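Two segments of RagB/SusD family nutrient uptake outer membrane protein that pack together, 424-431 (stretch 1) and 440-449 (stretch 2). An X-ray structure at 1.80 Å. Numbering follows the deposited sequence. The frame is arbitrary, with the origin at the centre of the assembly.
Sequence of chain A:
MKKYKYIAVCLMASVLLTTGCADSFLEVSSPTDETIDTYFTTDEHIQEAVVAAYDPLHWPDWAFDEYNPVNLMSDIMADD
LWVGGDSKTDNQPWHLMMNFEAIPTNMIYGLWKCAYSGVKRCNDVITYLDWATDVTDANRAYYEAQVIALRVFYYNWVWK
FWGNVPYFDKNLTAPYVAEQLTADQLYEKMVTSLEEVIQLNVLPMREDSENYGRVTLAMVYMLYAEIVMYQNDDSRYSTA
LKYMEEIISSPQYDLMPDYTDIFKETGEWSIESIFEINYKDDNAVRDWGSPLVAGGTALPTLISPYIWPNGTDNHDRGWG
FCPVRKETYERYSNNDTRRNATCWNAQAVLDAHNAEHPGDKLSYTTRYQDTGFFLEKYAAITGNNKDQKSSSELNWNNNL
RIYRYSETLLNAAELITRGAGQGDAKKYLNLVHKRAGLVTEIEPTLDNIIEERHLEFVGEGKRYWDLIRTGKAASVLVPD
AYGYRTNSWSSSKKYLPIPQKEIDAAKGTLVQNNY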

# COMPACT_ATOMS: atom_id res chain seq x y z
N ASP A 424 -20.54 12.02 13.96
CA ASP A 424 -21.34 12.20 12.73
C ASP A 424 -20.77 11.29 11.63
O ASP A 424 -20.09 11.80 10.70
CB ASP A 424 -21.46 13.67 12.35
CG ASP A 424 -22.69 13.94 11.48
OD1 ASP A 424 -23.24 12.98 10.87
OD2 ASP A 424 -23.09 15.12 11.41
N ALA A 425 -21.13 10.00 11.68
CA ALA A 425 -20.74 9.01 10.64
C ALA A 425 -21.28 9.47 9.30
O ALA A 425 -20.59 9.26 8.27
CB ALA A 425 -21.25 7.64 10.95
N LYS A 426 -22.50 10.02 9.27
CA LYS A 426 -23.11 10.43 8.00
C LYS A 426 -22.28 11.58 7.41
O LYS A 426 -22.02 11.56 6.18
CB LYS A 426 -24.57 10.83 8.17
CG LYS A 426 -25.22 11.16 6.83
CD LYS A 426 -26.71 11.20 6.87
CE LYS A 426 -27.28 11.65 5.54
NZ LYS A 426 -28.75 11.53 5.55
N LYS A 427 -21.88 12.55 8.23
CA LYS A 427 -21.11 13.70 7.72
C LYS A 427 -19.77 13.18 7.16
O LYS A 427 -19.42 13.56 6.06
CB LYS A 427 -20.83 14.72 8.81
CG LYS A 427 -19.94 15.88 8.39
CD LYS A 427 -19.99 17.00 9.40
CE LYS A 427 -18.68 17.72 9.57
NZ LYS A 427 -18.78 18.80 10.59
N TYR A 428 -19.11 12.31 7.90
CA TYR A 428 -17.76 11.82 7.56
C TYR A 428 -17.83 11.07 6.23
O TYR A 428 -17.01 11.38 5.38
CB TYR A 428 -17.21 10.97 8.69
CG TYR A 428 -16.88 11.77 9.92
CD1 TYR A 428 -16.71 13.13 9.89
CD2 TYR A 428 -16.67 11.12 11.12
CE1 TYR A 428 -16.38 13.85 11.05
CE2 TYR A 428 -16.36 11.82 12.27
CZ TYR A 428 -16.20 13.18 12.23
OH TYR A 428 -15.85 13.84 13.38
N LEU A 429 -18.77 10.14 6.09
CA LEU A 429 -19.01 9.37 4.84
C LEU A 429 -19.26 10.31 3.67
O LEU A 429 -18.63 10.15 2.60
CB LEU A 429 -20.18 8.41 5.06
CG LEU A 429 -20.60 7.65 3.81
CD1 LEU A 429 -19.40 6.89 3.20
CD2 LEU A 429 -21.73 6.70 4.15
N ASN A 430 -20.10 11.32 3.84
CA ASN A 430 -20.53 12.16 2.72
C ASN A 430 -19.46 13.20 2.41
O ASN A 430 -19.48 13.68 1.28
CB ASN A 430 -21.96 12.69 2.92
CG ASN A 430 -22.94 11.56 2.69
OD1 ASN A 430 -23.19 11.18 1.54
ND2 ASN A 430 -23.42 10.99 3.77
N LEU A 431 -18.53 13.50 3.32
CA LEU A 431 -17.41 14.43 2.95
C LEU A 431 -16.60 13.77 1.83
O LEU A 431 -16.30 14.43 0.81
CB LEU A 431 -16.54 14.71 4.17
CG LEU A 431 -17.08 15.75 5.15
CD1 LEU A 431 -16.17 15.82 6.36
CD2 LEU A 431 -17.19 17.11 4.49
N THR A 440 -25.81 12.96 -4.61
CA THR A 440 -26.73 12.23 -3.70
C THR A 440 -25.97 11.84 -2.43
O THR A 440 -24.98 11.10 -2.56
CB THR A 440 -27.34 10.97 -4.33
OG1 THR A 440 -28.06 11.37 -5.48
CG2 THR A 440 -28.26 10.20 -3.39
N GLU A 441 -26.46 12.24 -1.26
CA GLU A 441 -25.92 11.80 0.05
C GLU A 441 -26.40 10.38 0.34
O GLU A 441 -27.46 9.98 -0.19
CB GLU A 441 -26.27 12.78 1.16
CG GLU A 441 -25.52 14.08 1.00
CD GLU A 441 -25.86 15.16 2.01
OE1 GLU A 441 -26.53 14.84 3.02
OE2 GLU A 441 -25.46 16.33 1.74
N ILE A 442 -25.58 9.61 1.05
CA ILE A 442 -25.86 8.19 1.36
C ILE A 442 -25.83 8.01 2.87
O ILE A 442 -25.13 8.76 3.57
CB ILE A 442 -24.88 7.26 0.60
CG1 ILE A 442 -23.42 7.68 0.80
CG2 ILE A 442 -25.26 7.22 -0.87
CD1 ILE A 442 -22.43 6.66 0.29
N GLU A 443 -26.61 7.05 3.35
CA GLU A 443 -26.71 6.73 4.78
C GLU A 443 -25.46 5.95 5.18
O GLU A 443 -24.97 5.14 4.41
CB GLU A 443 -27.97 5.89 5.08
CG GLU A 443 -29.28 6.68 4.96
CD GLU A 443 -29.37 7.93 5.82
OE1 GLU A 443 -29.07 7.86 7.01
OE2 GLU A 443 -29.74 9.00 5.29
N PRO A 444 -24.96 6.13 6.41
CA PRO A 444 -23.77 5.41 6.88
C PRO A 444 -24.08 3.99 7.35
O PRO A 444 -23.65 3.63 8.44
CB PRO A 444 -23.29 6.31 8.02
CG PRO A 444 -24.59 6.81 8.64
CD PRO A 444 -25.49 7.04 7.44
N THR A 445 -24.66 3.16 6.49
CA THR A 445 -24.68 1.68 6.68
C THR A 445 -23.26 1.14 6.50
O THR A 445 -22.46 1.79 5.79
CB THR A 445 -25.65 0.98 5.74
OG1 THR A 445 -25.17 1.11 4.40
CG2 THR A 445 -27.06 1.54 5.83
N LEU A 446 -22.97 -0.01 7.10
CA LEU A 446 -21.69 -0.73 6.91
C LEU A 446 -21.50 -1.00 5.42
O LEU A 446 -20.38 -0.73 4.92
CB LEU A 446 -21.67 -2.05 7.68
CG LEU A 446 -21.45 -1.96 9.18
CD1 LEU A 446 -21.21 -3.35 9.75
CD2 LEU A 446 -20.29 -1.04 9.54
N ASP A 447 -22.54 -1.49 4.73
CA ASP A 447 -22.38 -1.80 3.28
C ASP A 447 -22.00 -0.53 2.51
O ASP A 447 -21.12 -0.60 1.63
CB ASP A 447 -23.63 -2.46 2.68
CG ASP A 447 -23.77 -3.90 3.15
OD1 ASP A 447 -22.86 -4.39 3.83
OD2 ASP A 447 -24.80 -4.48 2.89
N ASN A 448 -22.66 0.58 2.79
CA ASN A 448 -22.39 1.86 2.10
C ASN A 448 -20.94 2.31 2.38
O ASN A 448 -20.31 2.83 1.47
CB ASN A 448 -23.38 2.96 2.45
CG ASN A 448 -24.68 2.84 1.67
OD1 ASN A 448 -24.82 1.94 0.85
ND2 ASN A 448 -25.62 3.73 1.94
N ILE A 449 -20.47 2.20 3.62
CA ILE A 449 -19.11 2.68 4.01
C ILE A 449 -18.06 1.79 3.33
O ILE A 449 -17.11 2.32 2.73
CB ILE A 449 -18.95 2.77 5.52
CG1 ILE A 449 -19.96 3.76 6.10
CG2 ILE A 449 -17.53 3.14 5.90
CD1 ILE A 449 -20.11 3.67 7.60

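The contact joins one face of the helix 425-431 to the extended segment that leads into the helix beginning at L446, and together the two stretches bury 484 Å² of surface. The CA atoms of K426 and P444 lie 5.2 Å apart and those of N430 and E441 6.0 Å, so the chains run past each other in opposite senses.

The most specific element is the N430 carboxamide. With chi1 at -74° (m) and chi2 at -75°, it presents both ends to the backbone of I442: I442 N donates to N430 OD1 at 2.9 Å with an N-H...acceptor angle of 160°, and N430 ND2 donates to I442 O at 2.8 Å with an angle of 179°. A side-chain amide thus satisfies both polar backbone groups of a residue in a loop. The second ND2 hydrogen is used as well, since N430 ND2 also donates to K426 O at 2.8 Å (153°), one turn back in its own helix. Three hydrogen bonds therefore define the amide orientation, and exchanging OD1 and ND2 would set donor against donor at I442 N.

K426 is extended, with all four chi angles t. Its CA-to-CB bond points sideways, yet the full length of the chain brings NZ to 2.7 Å from E443 OE2, a salt bridge. E443 makes the complementary adjustment: its CA-to-CB bond points away from the helix, but chi1 and chi2 both m (-71° and -56°) fold the side chain so that its carboxylate comes back within reach. Along the way, K426 CG passes 4.0 Å from I442 O, and K426 CB lies 4.0 Å from P444 CD.

L429, with chi1 t and chi2 p (175° and 56°), supplies the apolar centre and has 100 Å² covered, the largest share of any residue here. Its CD2 methyl sits 3.9 Å from I442 CG1, 3.9 Å from I449 CG1 and 3.6 Å from P444 CA, so a single methyl touches both the loop and the start of the second helix. I442 points its CA-to-CB bond away, but chi1 p leaves CG1 within reach of this methyl. A425 CB, 3.8 Å from P444 CB, extends the apolar surface.

Local bonds hold the framework. N448 ND2 donates to E443 O at 2.9 Å, tying the second helix to the preceding loop. Each helix start is capped: D424 OD1 accepts from K427 N, and T445 OG1, with chi1 p, accepts from N448 N, both at 3.0 Å.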